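Long-range contacts in N-methyltransferase (Streptoalloteichus sp. ATCC 53650, PDB 5BSZ), which probably methylates the amino group of a sugar in the making of kedarcidin, with S-adenosylmethionine as the methyl donor: residues G116-L127 with Q206-Y216; P152-H162 with R174-S185. One frame throughout, in Å; residues are numbered along the deposited sequence. Where two conformers were deposited one is given.

Interaction 1. Residues G116-L127 with Q206-Y216. With SAH (S-adenosyl-L-homocysteine), chain B; EDO (1,2-ethanediol), chain C.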
loop_
_atom_site.group_PDB
_atom_site.type_symbol
_atom_site.label_atom_id
_atom_site.label_comp_id
_atom_site.label_asym_id
_atom_site.label_seq_id
_atom_site.Cartn_x
_atom_site.Cartn_y
_atom_site.Cartn_z
ATOM N N GLY A 116 -9.504 -20.539 -20.200
ATOM C CA GLY A 116 -10.182 -19.296 -20.416
ATOM C C GLY A 116 -9.385 -18.143 -20.937
ATOM O O GLY A 116 -9.859 -17.005 -20.862
ATOM N N SER A 117 -8.148 -18.402 -21.378
ATOM C CA SER A 117 -7.230 -17.352 -21.769
ATOM C C SER A 117 -7.744 -16.510 -22.939
ATOM O O SER A 117 -7.447 -15.312 -23.030
ATOM C CB SER A 117 -5.865 -17.938 -22.119
ATOM O OG SER A 117 -5.272 -18.478 -20.957
ATOM N N ILE A 118 -8.629 -17.089 -23.741
ATOM C CA ILE A 118 -9.150 -16.369 -24.869
ATOM C C ILE A 118 -9.987 -15.146 -24.458
ATOM O O ILE A 118 -10.130 -14.231 -25.244
ATOM C CB ILE A 118 -9.862 -17.224 -25.978
ATOM C CG1 ILE A 118 -9.693 -16.498 -27.356
ATOM C CG2 ILE A 118 -11.280 -17.562 -25.638
ATOM C CD1 ILE A 118 -9.956 -17.356 -28.561
ATOM N N ALA A 119 -10.440 -15.132 -23.216
ATOM C CA ALA A 119 -11.356 -14.093 -22.702
ATOM C C ALA A 119 -10.594 -12.912 -22.177
ATOM O O ALA A 119 -11.164 -11.926 -21.738
ATOM C CB ALA A 119 -12.239 -14.698 -21.610
ATOM N N TYR A 120 -9.286 -12.860 -22.381
ATOM C CA TYR A 120 -8.642 -11.562 -22.500
ATOM C C TYR A 120 -9.180 -10.694 -23.642
ATOM O O TYR A 120 -9.043 -9.483 -23.594
ATOM C CB TYR A 120 -7.116 -11.728 -22.667
ATOM C CG TYR A 120 -6.329 -12.115 -21.428
ATOM C CD1 TYR A 120 -5.502 -11.193 -20.780
ATOM C CD2 TYR A 120 -6.419 -13.350 -20.881
ATOM C CE1 TYR A 120 -4.755 -11.542 -19.667
ATOM C CE2 TYR A 120 -5.706 -13.707 -19.753
ATOM C CZ TYR A 120 -4.893 -12.804 -19.141
ATOM O OH TYR A 120 -4.195 -13.222 -18.048
ATOM N N ALA A 121 -9.808 -11.303 -24.649
ATOM C CA ALA A 121 -10.471 -10.527 -25.672
ATOM C C ALA A 121 -11.496 -9.637 -25.001
ATOM O O ALA A 121 -12.275 -10.122 -24.193
ATOM C CB ALA A 121 -11.154 -11.443 -26.680
ATOM N N ALA A 122 -11.532 -8.380 -25.406
ATOM C CA ALA A 122 -12.404 -7.408 -24.742
ATOM C C ALA A 122 -13.825 -7.361 -25.318
ATOM O O ALA A 122 -14.734 -6.922 -24.623
ATOM C CB ALA A 122 -11.754 -6.044 -24.766
ATOM N N ASP A 123 -14.027 -7.842 -26.547
ATOM C CA ASP A 123 -15.346 -7.783 -27.218
ATOM C C ASP A 123 -15.366 -8.838 -28.315
ATOM O O ASP A 123 -14.351 -9.511 -28.573
ATOM C CB ASP A 123 -15.635 -6.390 -27.800
ATOM C CG ASP A 123 -14.523 -5.910 -28.743
ATOM O OD1 ASP A 123 -14.036 -6.683 -29.605
ATOM O OD2 ASP A 123 -14.074 -4.760 -28.600
ATOM N N THR A 124 -16.540 -9.024 -28.904
ATOM C CA THR A 124 -16.760 -10.069 -29.906
ATOM C C THR A 124 -15.861 -9.981 -31.126
ATOM O O THR A 124 -15.410 -11.004 -31.671
ATOM C CB THR A 124 -18.246 -10.034 -30.333
ATOM O OG1 THR A 124 -19.038 -10.232 -29.160
ATOM C CG2 THR A 124 -18.541 -11.160 -31.268
ATOM N N ALA A 125 -15.619 -8.758 -31.585
ATOM C CA ALA A 125 -14.732 -8.523 -32.689
ATOM C C ALA A 125 -13.321 -9.015 -32.364
ATOM O O ALA A 125 -12.710 -9.711 -33.184
ATOM C CB ALA A 125 -14.732 -7.050 -33.110
ATOM N N GLU A 126 -12.810 -8.680 -31.179
ATOM C CA GLU A 126 -11.494 -9.145 -30.758
ATOM C C GLU A 126 -11.413 -10.660 -30.539
ATOM O O GLU A 126 -10.416 -11.325 -30.913
ATOM C CB GLU A 126 -11.043 -8.399 -29.471
ATOM C CG GLU A 126 -9.539 -8.511 -29.280
ATOM C CD GLU A 126 -9.014 -7.579 -28.204
ATOM O OE1 GLU A 126 -9.768 -7.332 -27.229
ATOM O OE2 GLU A 126 -7.838 -7.153 -28.324
ATOM N N LEU A 127 -12.484 -11.243 -30.019
ATOM C CA LEU A 127 -12.590 -12.679 -29.928
ATOM C C LEU A 127 -12.439 -13.330 -31.309
ATOM O O LEU A 127 -11.632 -14.276 -31.500
ATOM C CB LEU A 127 -13.924 -13.069 -29.271
ATOM C CG LEU A 127 -14.299 -14.524 -29.134
ATOM C CD1 LEU A 127 -13.285 -15.170 -28.206
ATOM C CD2 LEU A 127 -15.739 -14.729 -28.685
ATOM N N GLN A 206 -7.371 -8.170 -12.687
ATOM C CA GLN A 206 -7.479 -8.512 -14.094
ATOM C C GLN A 206 -8.940 -8.785 -14.445
ATOM O O GLN A 206 -9.693 -9.377 -13.668
ATOM C CB GLN A 206 -6.538 -9.664 -14.478
ATOM C CG GLN A 206 -7.098 -11.083 -14.379
ATOM C CD GLN A 206 -6.088 -12.192 -14.687
ATOM O OE1 GLN A 206 -5.263 -12.567 -13.846
ATOM N NE2 GLN A 206 -6.193 -12.769 -15.872
ATOM N N ASP A 207 -9.310 -8.320 -15.629
ATOM C CA ASP A 207 -10.640 -8.511 -16.207
ATOM C C ASP A 207 -10.605 -9.640 -17.253
ATOM O O ASP A 207 -9.642 -9.759 -18.010
ATOM C CB ASP A 207 -11.062 -7.202 -16.862
ATOM C CG ASP A 207 -11.452 -6.088 -15.865
ATOM O OD1 ASP A 207 -11.743 -6.422 -14.723
ATOM O OD2 ASP A 207 -11.558 -4.914 -16.301
ATOM N N LEU A 208 -11.691 -10.417 -17.320
ATOM C CA LEU A 208 -11.991 -11.321 -18.412
ATOM C C LEU A 208 -13.418 -11.091 -18.895
ATOM O O LEU A 208 -14.320 -10.859 -18.062
ATOM C CB LEU A 208 -11.866 -12.743 -17.877
ATOM C CG LEU A 208 -10.463 -13.216 -17.427
ATOM C CD1 LEU A 208 -10.518 -14.512 -16.669
ATOM C CD2 LEU A 208 -9.530 -13.352 -18.629
ATOM N N THR A 209 -13.624 -11.140 -20.212
ATOM C CA THR A 209 -14.966 -10.939 -20.760
ATOM C C THR A 209 -15.826 -12.205 -20.603
ATOM O O THR A 209 -15.350 -13.303 -20.829
ATOM C CB THR A 209 -14.871 -10.570 -22.228
ATOM O OG1 THR A 209 -14.000 -9.475 -22.289
ATOM C CG2 THR A 209 -16.244 -10.211 -22.817
ATOM N N LEU A 210 -17.098 -12.045 -20.235
ATOM C CA LEU A 210 -18.056 -13.101 -20.200
ATOM C C LEU A 210 -18.804 -13.183 -21.531
ATOM O O LEU A 210 -19.673 -12.332 -21.813
ATOM C CB LEU A 210 -19.022 -12.871 -19.023
ATOM C CG LEU A 210 -18.382 -12.727 -17.638
ATOM C CD1 LEU A 210 -19.361 -12.176 -16.588
ATOM C CD2 LEU A 210 -17.826 -14.072 -17.228
ATOM N N PHE A 211 -18.385 -14.101 -22.404
ATOM C CA PHE A 211 -19.043 -14.240 -23.712
ATOM C C PHE A 211 -20.074 -15.334 -23.673
ATOM O O PHE A 211 -19.821 -16.418 -23.129
ATOM C CB PHE A 211 -18.065 -14.595 -24.834
ATOM C CG PHE A 211 -17.027 -13.570 -25.116
ATOM C CD1 PHE A 211 -15.728 -13.766 -24.724
ATOM C CD2 PHE A 211 -17.328 -12.441 -25.863
ATOM C CE1 PHE A 211 -14.763 -12.818 -25.015
ATOM C CE2 PHE A 211 -16.375 -11.512 -26.176
ATOM C CZ PHE A 211 -15.061 -11.703 -25.776
ATOM N N PRO A 212 -21.272 -15.069 -24.223
ATOM C CA PRO A 212 -22.193 -16.203 -24.302
ATOM C C PRO A 212 -21.720 -17.251 -25.312
ATOM O O PRO A 212 -20.967 -16.942 -26.226
ATOM C CB PRO A 212 -23.517 -15.552 -24.787
ATOM C CG PRO A 212 -23.202 -14.185 -25.272
ATOM C CD PRO A 212 -21.858 -13.793 -24.666
ATOM N N ALA A 213 -22.202 -18.468 -25.173
ATOM C CA ALA A 213 -21.915 -19.569 -26.105
ATOM C C ALA A 213 -21.962 -19.147 -27.557
ATOM O O ALA A 213 -21.067 -19.534 -28.310
ATOM C CB ALA A 213 -22.874 -20.744 -25.836
ATOM N N GLU A 214 -22.953 -18.336 -27.965
ATOM C CA GLU A 214 -23.140 -18.018 -29.396
ATOM C C GLU A 214 -21.925 -17.303 -29.949
ATOM O O GLU A 214 -21.661 -17.367 -31.167
ATOM C CB GLU A 214 -24.259 -17.000 -29.717
ATOM C CG GLU A 214 -25.578 -17.037 -28.988
ATOM C CD GLU A 214 -25.533 -16.562 -27.548
ATOM O OE1 GLU A 214 -25.844 -15.388 -27.196
ATOM O OE2 GLU A 214 -25.310 -17.488 -26.761
ATOM N N ASP A 215 -21.299 -16.471 -29.104
ATOM C CA ASP A 215 -20.198 -15.619 -29.580
ATOM C C ASP A 215 -18.983 -16.495 -29.918
ATOM O O ASP A 215 -18.222 -16.203 -30.848
ATOM C CB ASP A 215 -19.776 -14.625 -28.501
ATOM C CG ASP A 215 -20.703 -13.428 -28.415
ATOM O OD1 ASP A 215 -21.712 -13.485 -29.147
ATOM O OD2 ASP A 215 -20.385 -12.450 -27.689
ATOM N N TYR A 216 -18.793 -17.556 -29.141
ATOM C CA TYR A 216 -17.630 -18.458 -29.387
ATOM C C TYR A 216 -17.858 -19.275 -30.663
ATOM O O TYR A 216 -16.993 -19.469 -31.499
ATOM C CB TYR A 216 -17.522 -19.422 -28.220
ATOM C CG TYR A 216 -16.837 -18.847 -26.942
ATOM C CD1 TYR A 216 -15.456 -18.665 -26.879
ATOM C CD2 TYR A 216 -17.573 -18.521 -25.804
ATOM C CE1 TYR A 216 -14.831 -18.137 -25.738
ATOM C CE2 TYR A 216 -16.947 -18.004 -24.644
ATOM C CZ TYR A 216 -15.569 -17.841 -24.624
ATOM O OH TYR A 216 -14.957 -17.368 -23.508
HETATM N N SAH B . -3.058 -21.394 -20.919
HETATM C CA SAH B . -2.231 -21.204 -19.668
HETATM C CB SAH B . -2.067 -19.733 -19.228
HETATM C CG SAH B . -2.838 -19.156 -18.066
HETATM S SD SAH B . -2.554 -17.477 -17.618
HETATM C C SAH B . -2.812 -22.164 -18.673
HETATM O O SAH B . -3.859 -22.777 -18.836
HETATM O OXT SAH B . -2.151 -22.470 -17.728
HETATM C "C5'" SAH B . -2.965 -16.509 -19.045
HETATM C "C4'" SAH B . -1.704 -16.292 -19.902
HETATM O "O4'" SAH B . -2.028 -15.564 -21.102
HETATM C "C3'" SAH B . -0.650 -15.431 -19.211
HETATM O "O3'" SAH B . 0.555 -16.190 -19.169
HETATM C "C2'" SAH B . -0.426 -14.194 -20.067
HETATM O "O2'" SAH B . 0.968 -13.801 -20.131
HETATM C "C1'" SAH B . -0.990 -14.642 -21.391
HETATM N N9 SAH B . -1.517 -13.562 -22.248
HETATM C C8 SAH B . -2.262 -12.482 -21.866
HETATM N N7 SAH B . -2.536 -11.700 -22.935
HETATM C C5 SAH B . -1.920 -12.279 -23.999
HETATM C C6 SAH B . -1.799 -11.951 -25.417
HETATM N N6 SAH B . -2.426 -10.830 -25.820
HETATM N N1 SAH B . -1.111 -12.815 -26.198
HETATM C C2 SAH B . -0.488 -13.897 -25.719
HETATM N N3 SAH B . -0.550 -14.277 -24.431
HETATM C C4 SAH B . -1.246 -13.515 -23.553
HETATM C C1 EDO C . -8.298 -3.164 -15.251
HETATM O O1 EDO C . -8.946 -3.734 -16.414
HETATM C C2 EDO C . -8.616 -1.677 -14.975
HETATM O O2 EDO C . -9.269 -0.950 -16.032
HETATM O O HOH W 1 -15.002 -6.510 -22.085
#
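The loop after a strand of the Rossmann-like methyltransferase sheet, carrying part of the S-adenosyl-L-homocysteine site, rests here on the end strand of the antiparallel sheet and the start of helix 213-222. The 3-10 turn 117-120 meets strand 206-209 where T209 N donates to A119 O at 3.0 Å, a nearly straight bond. T209 OG1 binds A121 O at 2.6 Å, in the carbonyl plane on a lone pair, and a water joins the same hydroxyl to A122 O; H2 of a neighbouring subunit also bonds to it. The Y120 ring lies between cofactor and strand: SAH C8 stands over one face, offset toward the rim, 3.5 Å from Y120 CE1, while L208 CD2 approaches CD2 of the Y120 ring obliquely. In one of two modelled conformers, Q206 NE2 comes near Y120 OH. An alanine in place of Y120 would probably open a gap beside the adenine and leave the L208 methyl without its aromatic neighbour.

Farther along, F211 is clamped between two methyls. L127 CD2 makes a CH-pi contact 3.9 Å from the ring centroid, almost on the normal, and T209 CG2 approaches the opposite face near the rim; D123 C and T124 N lie at the ring edge. Chi1 of L127 (177°) swings CG away from the backbone N, and CD2 ends up over the centre of the F211 ring. I118 CG2 meets the edge of Y216 at CE1, 3.6 Å away. At the outer margin T124 OG1 donates to D215 OD2 from above the carboxylate plane, linking the first turns of two helices. The bonds to the A119 and A121 carbonyls, with the apolar packing of F211 and L127, are consistent with a backbone held steady where Y120 lies against the cofactor.

Interaction 2. Residues P152-H162 with R174-S185. With THM (thymidine), chain G.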
loop_
_atom_site.group_PDB
_atom_site.type_symbol
_atom_site.label_atom_id
_atom_site.label_comp_id
_atom_site.label_asym_id
_atom_site.label_seq_id
_atom_site.Cartn_x
_atom_site.Cartn_y
_atom_site.Cartn_z
ATOM N N PRO A 152 -22.073 -15.132 -19.284
ATOM C CA PRO A 152 -22.897 -14.405 -18.309
ATOM C C PRO A 152 -23.766 -15.316 -17.475
ATOM O O PRO A 152 -23.866 -15.055 -16.277
ATOM C CB PRO A 152 -23.738 -13.486 -19.193
ATOM C CG PRO A 152 -22.827 -13.196 -20.310
ATOM C CD PRO A 152 -22.116 -14.477 -20.594
ATOM N N GLY A 153 -24.334 -16.370 -18.084
ATOM C CA GLY A 153 -25.201 -17.342 -17.376
ATOM C C GLY A 153 -24.521 -18.163 -16.308
ATOM O O GLY A 153 -25.063 -18.389 -15.207
ATOM N N THR A 154 -23.276 -18.553 -16.596
ATOM C CA THR A 154 -22.600 -19.534 -15.788
ATOM C C THR A 154 -21.611 -18.929 -14.801
ATOM O O THR A 154 -21.161 -19.607 -13.898
ATOM C CB THR A 154 -21.921 -20.611 -16.659
ATOM O OG1 THR A 154 -21.119 -19.993 -17.674
ATOM C CG2 THR A 154 -23.011 -21.497 -17.367
ATOM N N PHE A 155 -21.240 -17.668 -14.955
ATOM C CA PHE A 155 -20.347 -17.066 -13.975
ATOM C C PHE A 155 -21.069 -16.996 -12.638
ATOM O O PHE A 155 -22.225 -16.610 -12.591
ATOM C CB PHE A 155 -19.906 -15.683 -14.420
ATOM C CG PHE A 155 -19.008 -14.995 -13.433
ATOM C CD1 PHE A 155 -17.671 -15.390 -13.308
ATOM C CD2 PHE A 155 -19.505 -14.046 -12.576
ATOM C CE1 PHE A 155 -16.847 -14.804 -12.354
ATOM C CE2 PHE A 155 -18.670 -13.416 -11.656
ATOM C CZ PHE A 155 -17.344 -13.800 -11.536
ATOM N N LEU A 156 -20.370 -17.356 -11.567
ATOM C CA LEU A 156 -20.965 -17.405 -10.237
ATOM C C LEU A 156 -20.408 -16.266 -9.435
ATOM O O LEU A 156 -19.230 -16.186 -9.273
ATOM C CB LEU A 156 -20.600 -18.725 -9.540
ATOM C CG LEU A 156 -21.250 -19.922 -10.238
ATOM C CD1 LEU A 156 -20.828 -21.206 -9.526
ATOM C CD2 LEU A 156 -22.779 -19.774 -10.410
ATOM N N ASP A 157 -21.271 -15.398 -8.936
ATOM C CA ASP A 157 -20.911 -14.325 -8.023
ATOM C C ASP A 157 -20.526 -14.970 -6.687
ATOM O O ASP A 157 -20.913 -16.095 -6.389
ATOM C CB ASP A 157 -22.135 -13.412 -7.858
ATOM C CG ASP A 157 -22.739 -13.030 -9.208
ATOM O OD1 ASP A 157 -22.033 -12.296 -9.919
ATOM O OD2 ASP A 157 -23.853 -13.483 -9.599
ATOM N N GLY A 158 -19.709 -14.281 -5.922
ATOM C CA GLY A 158 -19.337 -14.710 -4.572
ATOM C C GLY A 158 -18.075 -15.550 -4.455
ATOM O O GLY A 158 -17.815 -16.123 -3.409
ATOM N N HIS A 159 -17.269 -15.677 -5.502
ATOM C CA HIS A 159 -16.119 -16.541 -5.370
ATOM C C HIS A 159 -15.026 -15.870 -4.497
ATOM O O HIS A 159 -14.674 -14.722 -4.743
ATOM C CB HIS A 159 -15.526 -16.860 -6.717
ATOM C CG HIS A 159 -14.263 -17.671 -6.627
ATOM N ND1 HIS A 159 -14.255 -18.994 -6.244
ATOM C CD2 HIS A 159 -12.972 -17.347 -6.873
ATOM C CE1 HIS A 159 -13.014 -19.450 -6.245
ATOM N NE2 HIS A 159 -12.218 -18.472 -6.641
ATOM N N ILE A 160 -14.488 -16.618 -3.535
ATOM C CA ILE A 160 -13.366 -16.183 -2.683
ATOM C C ILE A 160 -12.545 -17.414 -2.487
ATOM O O ILE A 160 -13.104 -18.439 -2.210
ATOM C CB ILE A 160 -13.810 -15.691 -1.294
ATOM C CG1 ILE A 160 -14.594 -14.408 -1.476
ATOM C CG2 ILE A 160 -12.586 -15.493 -0.386
ATOM C CD1 ILE A 160 -15.484 -13.989 -0.342
ATOM N N ALA A 161 -11.236 -17.334 -2.634
ATOM C CA ALA A 161 -10.373 -18.459 -2.446
ATOM C C ALA A 161 -9.096 -18.017 -1.732
ATOM O O ALA A 161 -8.722 -16.861 -1.828
ATOM C CB ALA A 161 -9.992 -19.055 -3.791
ATOM N N HIS A 162 -8.409 -18.949 -1.069
ATOM C CA HIS A 162 -7.128 -18.693 -0.391
ATOM C C HIS A 162 -6.235 -19.892 -0.543
ATOM O O HIS A 162 -6.710 -20.976 -0.791
ATOM C CB HIS A 162 -7.334 -18.448 1.092
ATOM C CG HIS A 162 -7.730 -19.671 1.858
ATOM N ND1 HIS A 162 -9.044 -19.966 2.152
ATOM C CD2 HIS A 162 -6.988 -20.669 2.393
ATOM C CE1 HIS A 162 -9.095 -21.095 2.837
ATOM N NE2 HIS A 162 -7.866 -21.564 2.956
ATOM N N ARG A 174 -2.108 -16.540 -0.061
ATOM C CA ARG A 174 -2.815 -15.956 -1.190
ATOM C C ARG A 174 -4.283 -15.846 -0.930
ATOM O O ARG A 174 -4.892 -16.749 -0.369
ATOM C CB ARG A 174 -2.609 -16.826 -2.453
ATOM C CG ARG A 174 -3.298 -16.305 -3.715
ATOM C CD ARG A 174 -3.066 -17.206 -4.940
ATOM N NE ARG A 174 -3.594 -16.657 -6.202
ATOM C CZ ARG A 174 -4.848 -16.790 -6.630
ATOM N NH1 ARG A 174 -5.734 -17.457 -5.904
ATOM N NH2 ARG A 174 -5.225 -16.255 -7.790
ATOM N N LEU A 175 -4.893 -14.740 -1.346
ATOM C CA LEU A 175 -6.330 -14.570 -1.200
ATOM C C LEU A 175 -6.825 -13.946 -2.493
ATOM O O LEU A 175 -6.213 -12.998 -2.985
ATOM C CB LEU A 175 -6.645 -13.639 -0.037
ATOM C CG LEU A 175 -8.064 -13.367 0.384
ATOM C CD1 LEU A 175 -8.667 -14.710 0.768
ATOM C CD2 LEU A 175 -8.201 -12.382 1.557
ATOM N N SER A 176 -7.952 -14.440 -2.988
ATOM C CA SER A 176 -8.462 -13.976 -4.261
ATOM C C SER A 176 -9.968 -13.795 -4.165
ATOM O O SER A 176 -10.631 -14.439 -3.342
ATOM C CB SER A 176 -8.042 -14.969 -5.347
ATOM O OG SER A 176 -8.886 -16.108 -5.322
ATOM N N ARG A 177 -10.508 -12.941 -5.019
ATOM C CA ARG A 177 -11.910 -12.578 -4.999
ATOM C C ARG A 177 -12.289 -12.216 -6.416
ATOM O O ARG A 177 -11.444 -11.665 -7.136
ATOM C CB ARG A 177 -12.081 -11.343 -4.183
ATOM C CG ARG A 177 -13.510 -11.000 -3.949
ATOM C CD ARG A 177 -13.571 -9.650 -3.332
ATOM N NE ARG A 177 -14.957 -9.234 -3.324
ATOM C CZ ARG A 177 -15.444 -8.228 -4.031
ATOM N NH1 ARG A 177 -16.729 -7.960 -3.932
ATOM N NH2 ARG A 177 -14.679 -7.483 -4.815
ATOM N N SER A 178 -13.521 -12.516 -6.834
ATOM C CA SER A 178 -13.977 -12.103 -8.173
ATOM C C SER A 178 -15.382 -11.511 -8.113
ATOM O O SER A 178 -16.155 -11.843 -7.225
ATOM C CB SER A 178 -13.840 -13.251 -9.172
ATOM O OG SER A 178 -14.916 -14.182 -9.084
ATOM N N HIS A 179 -15.697 -10.596 -9.015
ATOM C CA HIS A 179 -17.037 -10.065 -9.137
ATOM C C HIS A 179 -17.306 -9.628 -10.565
ATOM O O HIS A 179 -16.393 -9.390 -11.377
ATOM C CB HIS A 179 -17.322 -8.902 -8.184
ATOM C CG HIS A 179 -16.630 -7.617 -8.509
ATOM N ND1 HIS A 179 -15.308 -7.379 -8.182
ATOM C CD2 HIS A 179 -17.102 -6.469 -9.038
ATOM C CE1 HIS A 179 -14.990 -6.167 -8.566
ATOM N NE2 HIS A 179 -16.040 -5.611 -9.133
ATOM N N ARG A 180 -18.589 -9.487 -10.836
ATOM C CA ARG A 180 -19.079 -9.249 -12.170
ATOM C C ARG A 180 -19.255 -7.759 -12.321
ATOM O O ARG A 180 -19.736 -7.073 -11.406
ATOM C CB ARG A 180 -20.411 -10.007 -12.265
ATOM C CG ARG A 180 -21.183 -9.815 -13.553
ATOM C CD ARG A 180 -22.672 -10.169 -13.323
ATOM N NE ARG A 180 -22.894 -11.475 -12.690
ATOM C CZ ARG A 180 -23.071 -12.629 -13.334
ATOM N NH1 ARG A 180 -23.279 -13.738 -12.649
ATOM N NH2 ARG A 180 -23.061 -12.656 -14.667
ATOM N N ILE A 181 -18.824 -7.219 -13.453
ATOM C CA ILE A 181 -19.149 -5.861 -13.875
ATOM C C ILE A 181 -19.609 -5.841 -15.327
ATOM O O ILE A 181 -18.822 -6.126 -16.256
ATOM C CB ILE A 181 -17.927 -4.935 -13.839
ATOM C CG1 ILE A 181 -17.276 -4.912 -12.451
ATOM C CG2 ILE A 181 -18.307 -3.516 -14.272
ATOM C CD1 ILE A 181 -15.871 -4.358 -12.585
ATOM N N GLY A 182 -20.872 -5.493 -15.555
ATOM C CA GLY A 182 -21.452 -5.602 -16.908
ATOM C C GLY A 182 -21.198 -7.020 -17.441
ATOM O O GLY A 182 -21.551 -7.979 -16.780
ATOM N N ASP A 183 -20.576 -7.164 -18.610
ATOM C CA ASP A 183 -20.201 -8.484 -19.133
ATOM C C ASP A 183 -18.705 -8.815 -18.937
ATOM O O ASP A 183 -18.137 -9.533 -19.741
ATOM C CB ASP A 183 -20.633 -8.677 -20.597
ATOM C CG ASP A 183 -19.829 -7.804 -21.563
ATOM O OD1 ASP A 183 -19.323 -6.783 -21.081
ATOM O OD2 ASP A 183 -19.670 -8.075 -22.783
ATOM N N VAL A 184 -18.107 -8.355 -17.844
ATOM C CA VAL A 184 -16.730 -8.618 -17.415
ATOM C C VAL A 184 -16.685 -9.246 -16.046
ATOM O O VAL A 184 -17.500 -8.929 -15.180
ATOM C CB VAL A 184 -15.917 -7.285 -17.513
ATOM C CG1 VAL A 184 -14.686 -7.190 -16.610
ATOM C CG2 VAL A 184 -15.591 -7.029 -18.944
ATOM N N SER A 185 -15.847 -10.253 -15.830
ATOM C CA SER A 185 -15.531 -10.679 -14.459
ATOM C C SER A 185 -14.172 -10.043 -14.081
ATOM O O SER A 185 -13.249 -9.976 -14.886
ATOM C CB SER A 185 -15.516 -12.185 -14.315
ATOM O OG SER A 185 -14.602 -12.840 -15.208
HETATM O "O5'" THM G . -11.817 -20.633 -10.395
HETATM C "C5'" THM G . -12.643 -19.727 -9.635
HETATM C "C4'" THM G . -13.487 -18.835 -10.552
HETATM O "O4'" THM G . -14.368 -19.782 -11.162
HETATM C "C3'" THM G . -14.397 -17.773 -9.874
HETATM O "O3'" THM G . -14.135 -16.439 -10.362
HETATM C "C2'" THM G . -15.866 -18.161 -10.138
HETATM C "C1'" THM G . -15.687 -19.233 -11.227
HETATM N N1 THM G . -16.637 -20.348 -11.379
HETATM C C2 THM G . -17.772 -19.921 -12.093
HETATM O O2 THM G . -17.800 -18.716 -12.387
HETATM N N3 THM G . -18.779 -20.728 -12.417
HETATM C C4 THM G . -18.732 -22.025 -12.115
HETATM O O4 THM G . -19.689 -22.800 -12.447
HETATM C C5 THM G . -17.539 -22.503 -11.387
HETATM C C5M THM G . -17.564 -23.974 -11.063
HETATM C C6 THM G . -16.497 -21.642 -11.055
HETATM O O HOH W 2 -17.617 -14.577 -8.273
HETATM O O HOH W 3 -20.479 -10.622 -8.761
HETATM O O HOH W 4 -25.178 -11.513 -10.407
HETATM O O HOH W 5 -18.904 -11.785 -6.577
HETATM O O HOH W 6 -9.377 -17.694 -7.615
HETATM O O HOH W 7 -16.368 -12.545 -4.317
#
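R180 grips D157 side-on in a salt bridge: NE reaches OD1 at 3.0 Å on its syn lone pair, and NH1 reaches OD2 at 3.1 Å. The two planes are 55° apart. The P152 carbonyl O accepts from R180 NH2 at 3.0 Å, on a lone pair in its own carbonyl plane and close to the guanidinium plane, and NH1 adds a weak bond to F155 O. A bend at chi3 (-51°) brings the guanidinium edge to P152 O and D157, with F155 CD2 over one face and the planes nearly perpendicular.

S178 OG shares a 2.7 Å hydrogen bond with thymidine O3', and one water joins it to L156 O and H159 N. The loop backbone holds the base: thymidine N3 donates to T154 O. Thymidine O2 accepts from L156 N. The H159 ring lays a face against the sugar, its CG 3.3 Å from C3'. F155 packs against S185 and S178, with S185 CB over a ring face and S178 OG at its edge.

Beyond the pocket, A161 and S176 form a hydrogen-bonded antiparallel pair, S176 N to A161 O at 2.8 Å. On the sheet face of I160 and H162, L175 CD1 touches both side chains. This is a beta hairpin whose incoming loop, clasped by one arginine, supplies part of the thymidine pocket, which W150, H187 and R237, the last also bonded to the nucleoside, complete.

Overall arrangement
From the N terminus, the chain first passes through 116-127, beside the cofactor, then reaches 152-162 and 174-185, and returns at 206-216. Interaction 2 closes a short loop, its segments separated by 11 residues of mostly strand, and lies wholly within the 78-residue excursion that interaction 1 closes; the two do not cross. Strands 184-195 and 198-209, neighbours in the antiparallel sheet, join them directly: L208 O probably bonds to S185 N, and L210 N to D183 O, while P152 packs on L210. Interaction 1 therefore ties this sheet to the cofactor-binding domain, and interaction 2 shapes its thymidine-binding edge; the centres of the two interactions lie about 15 Å apart.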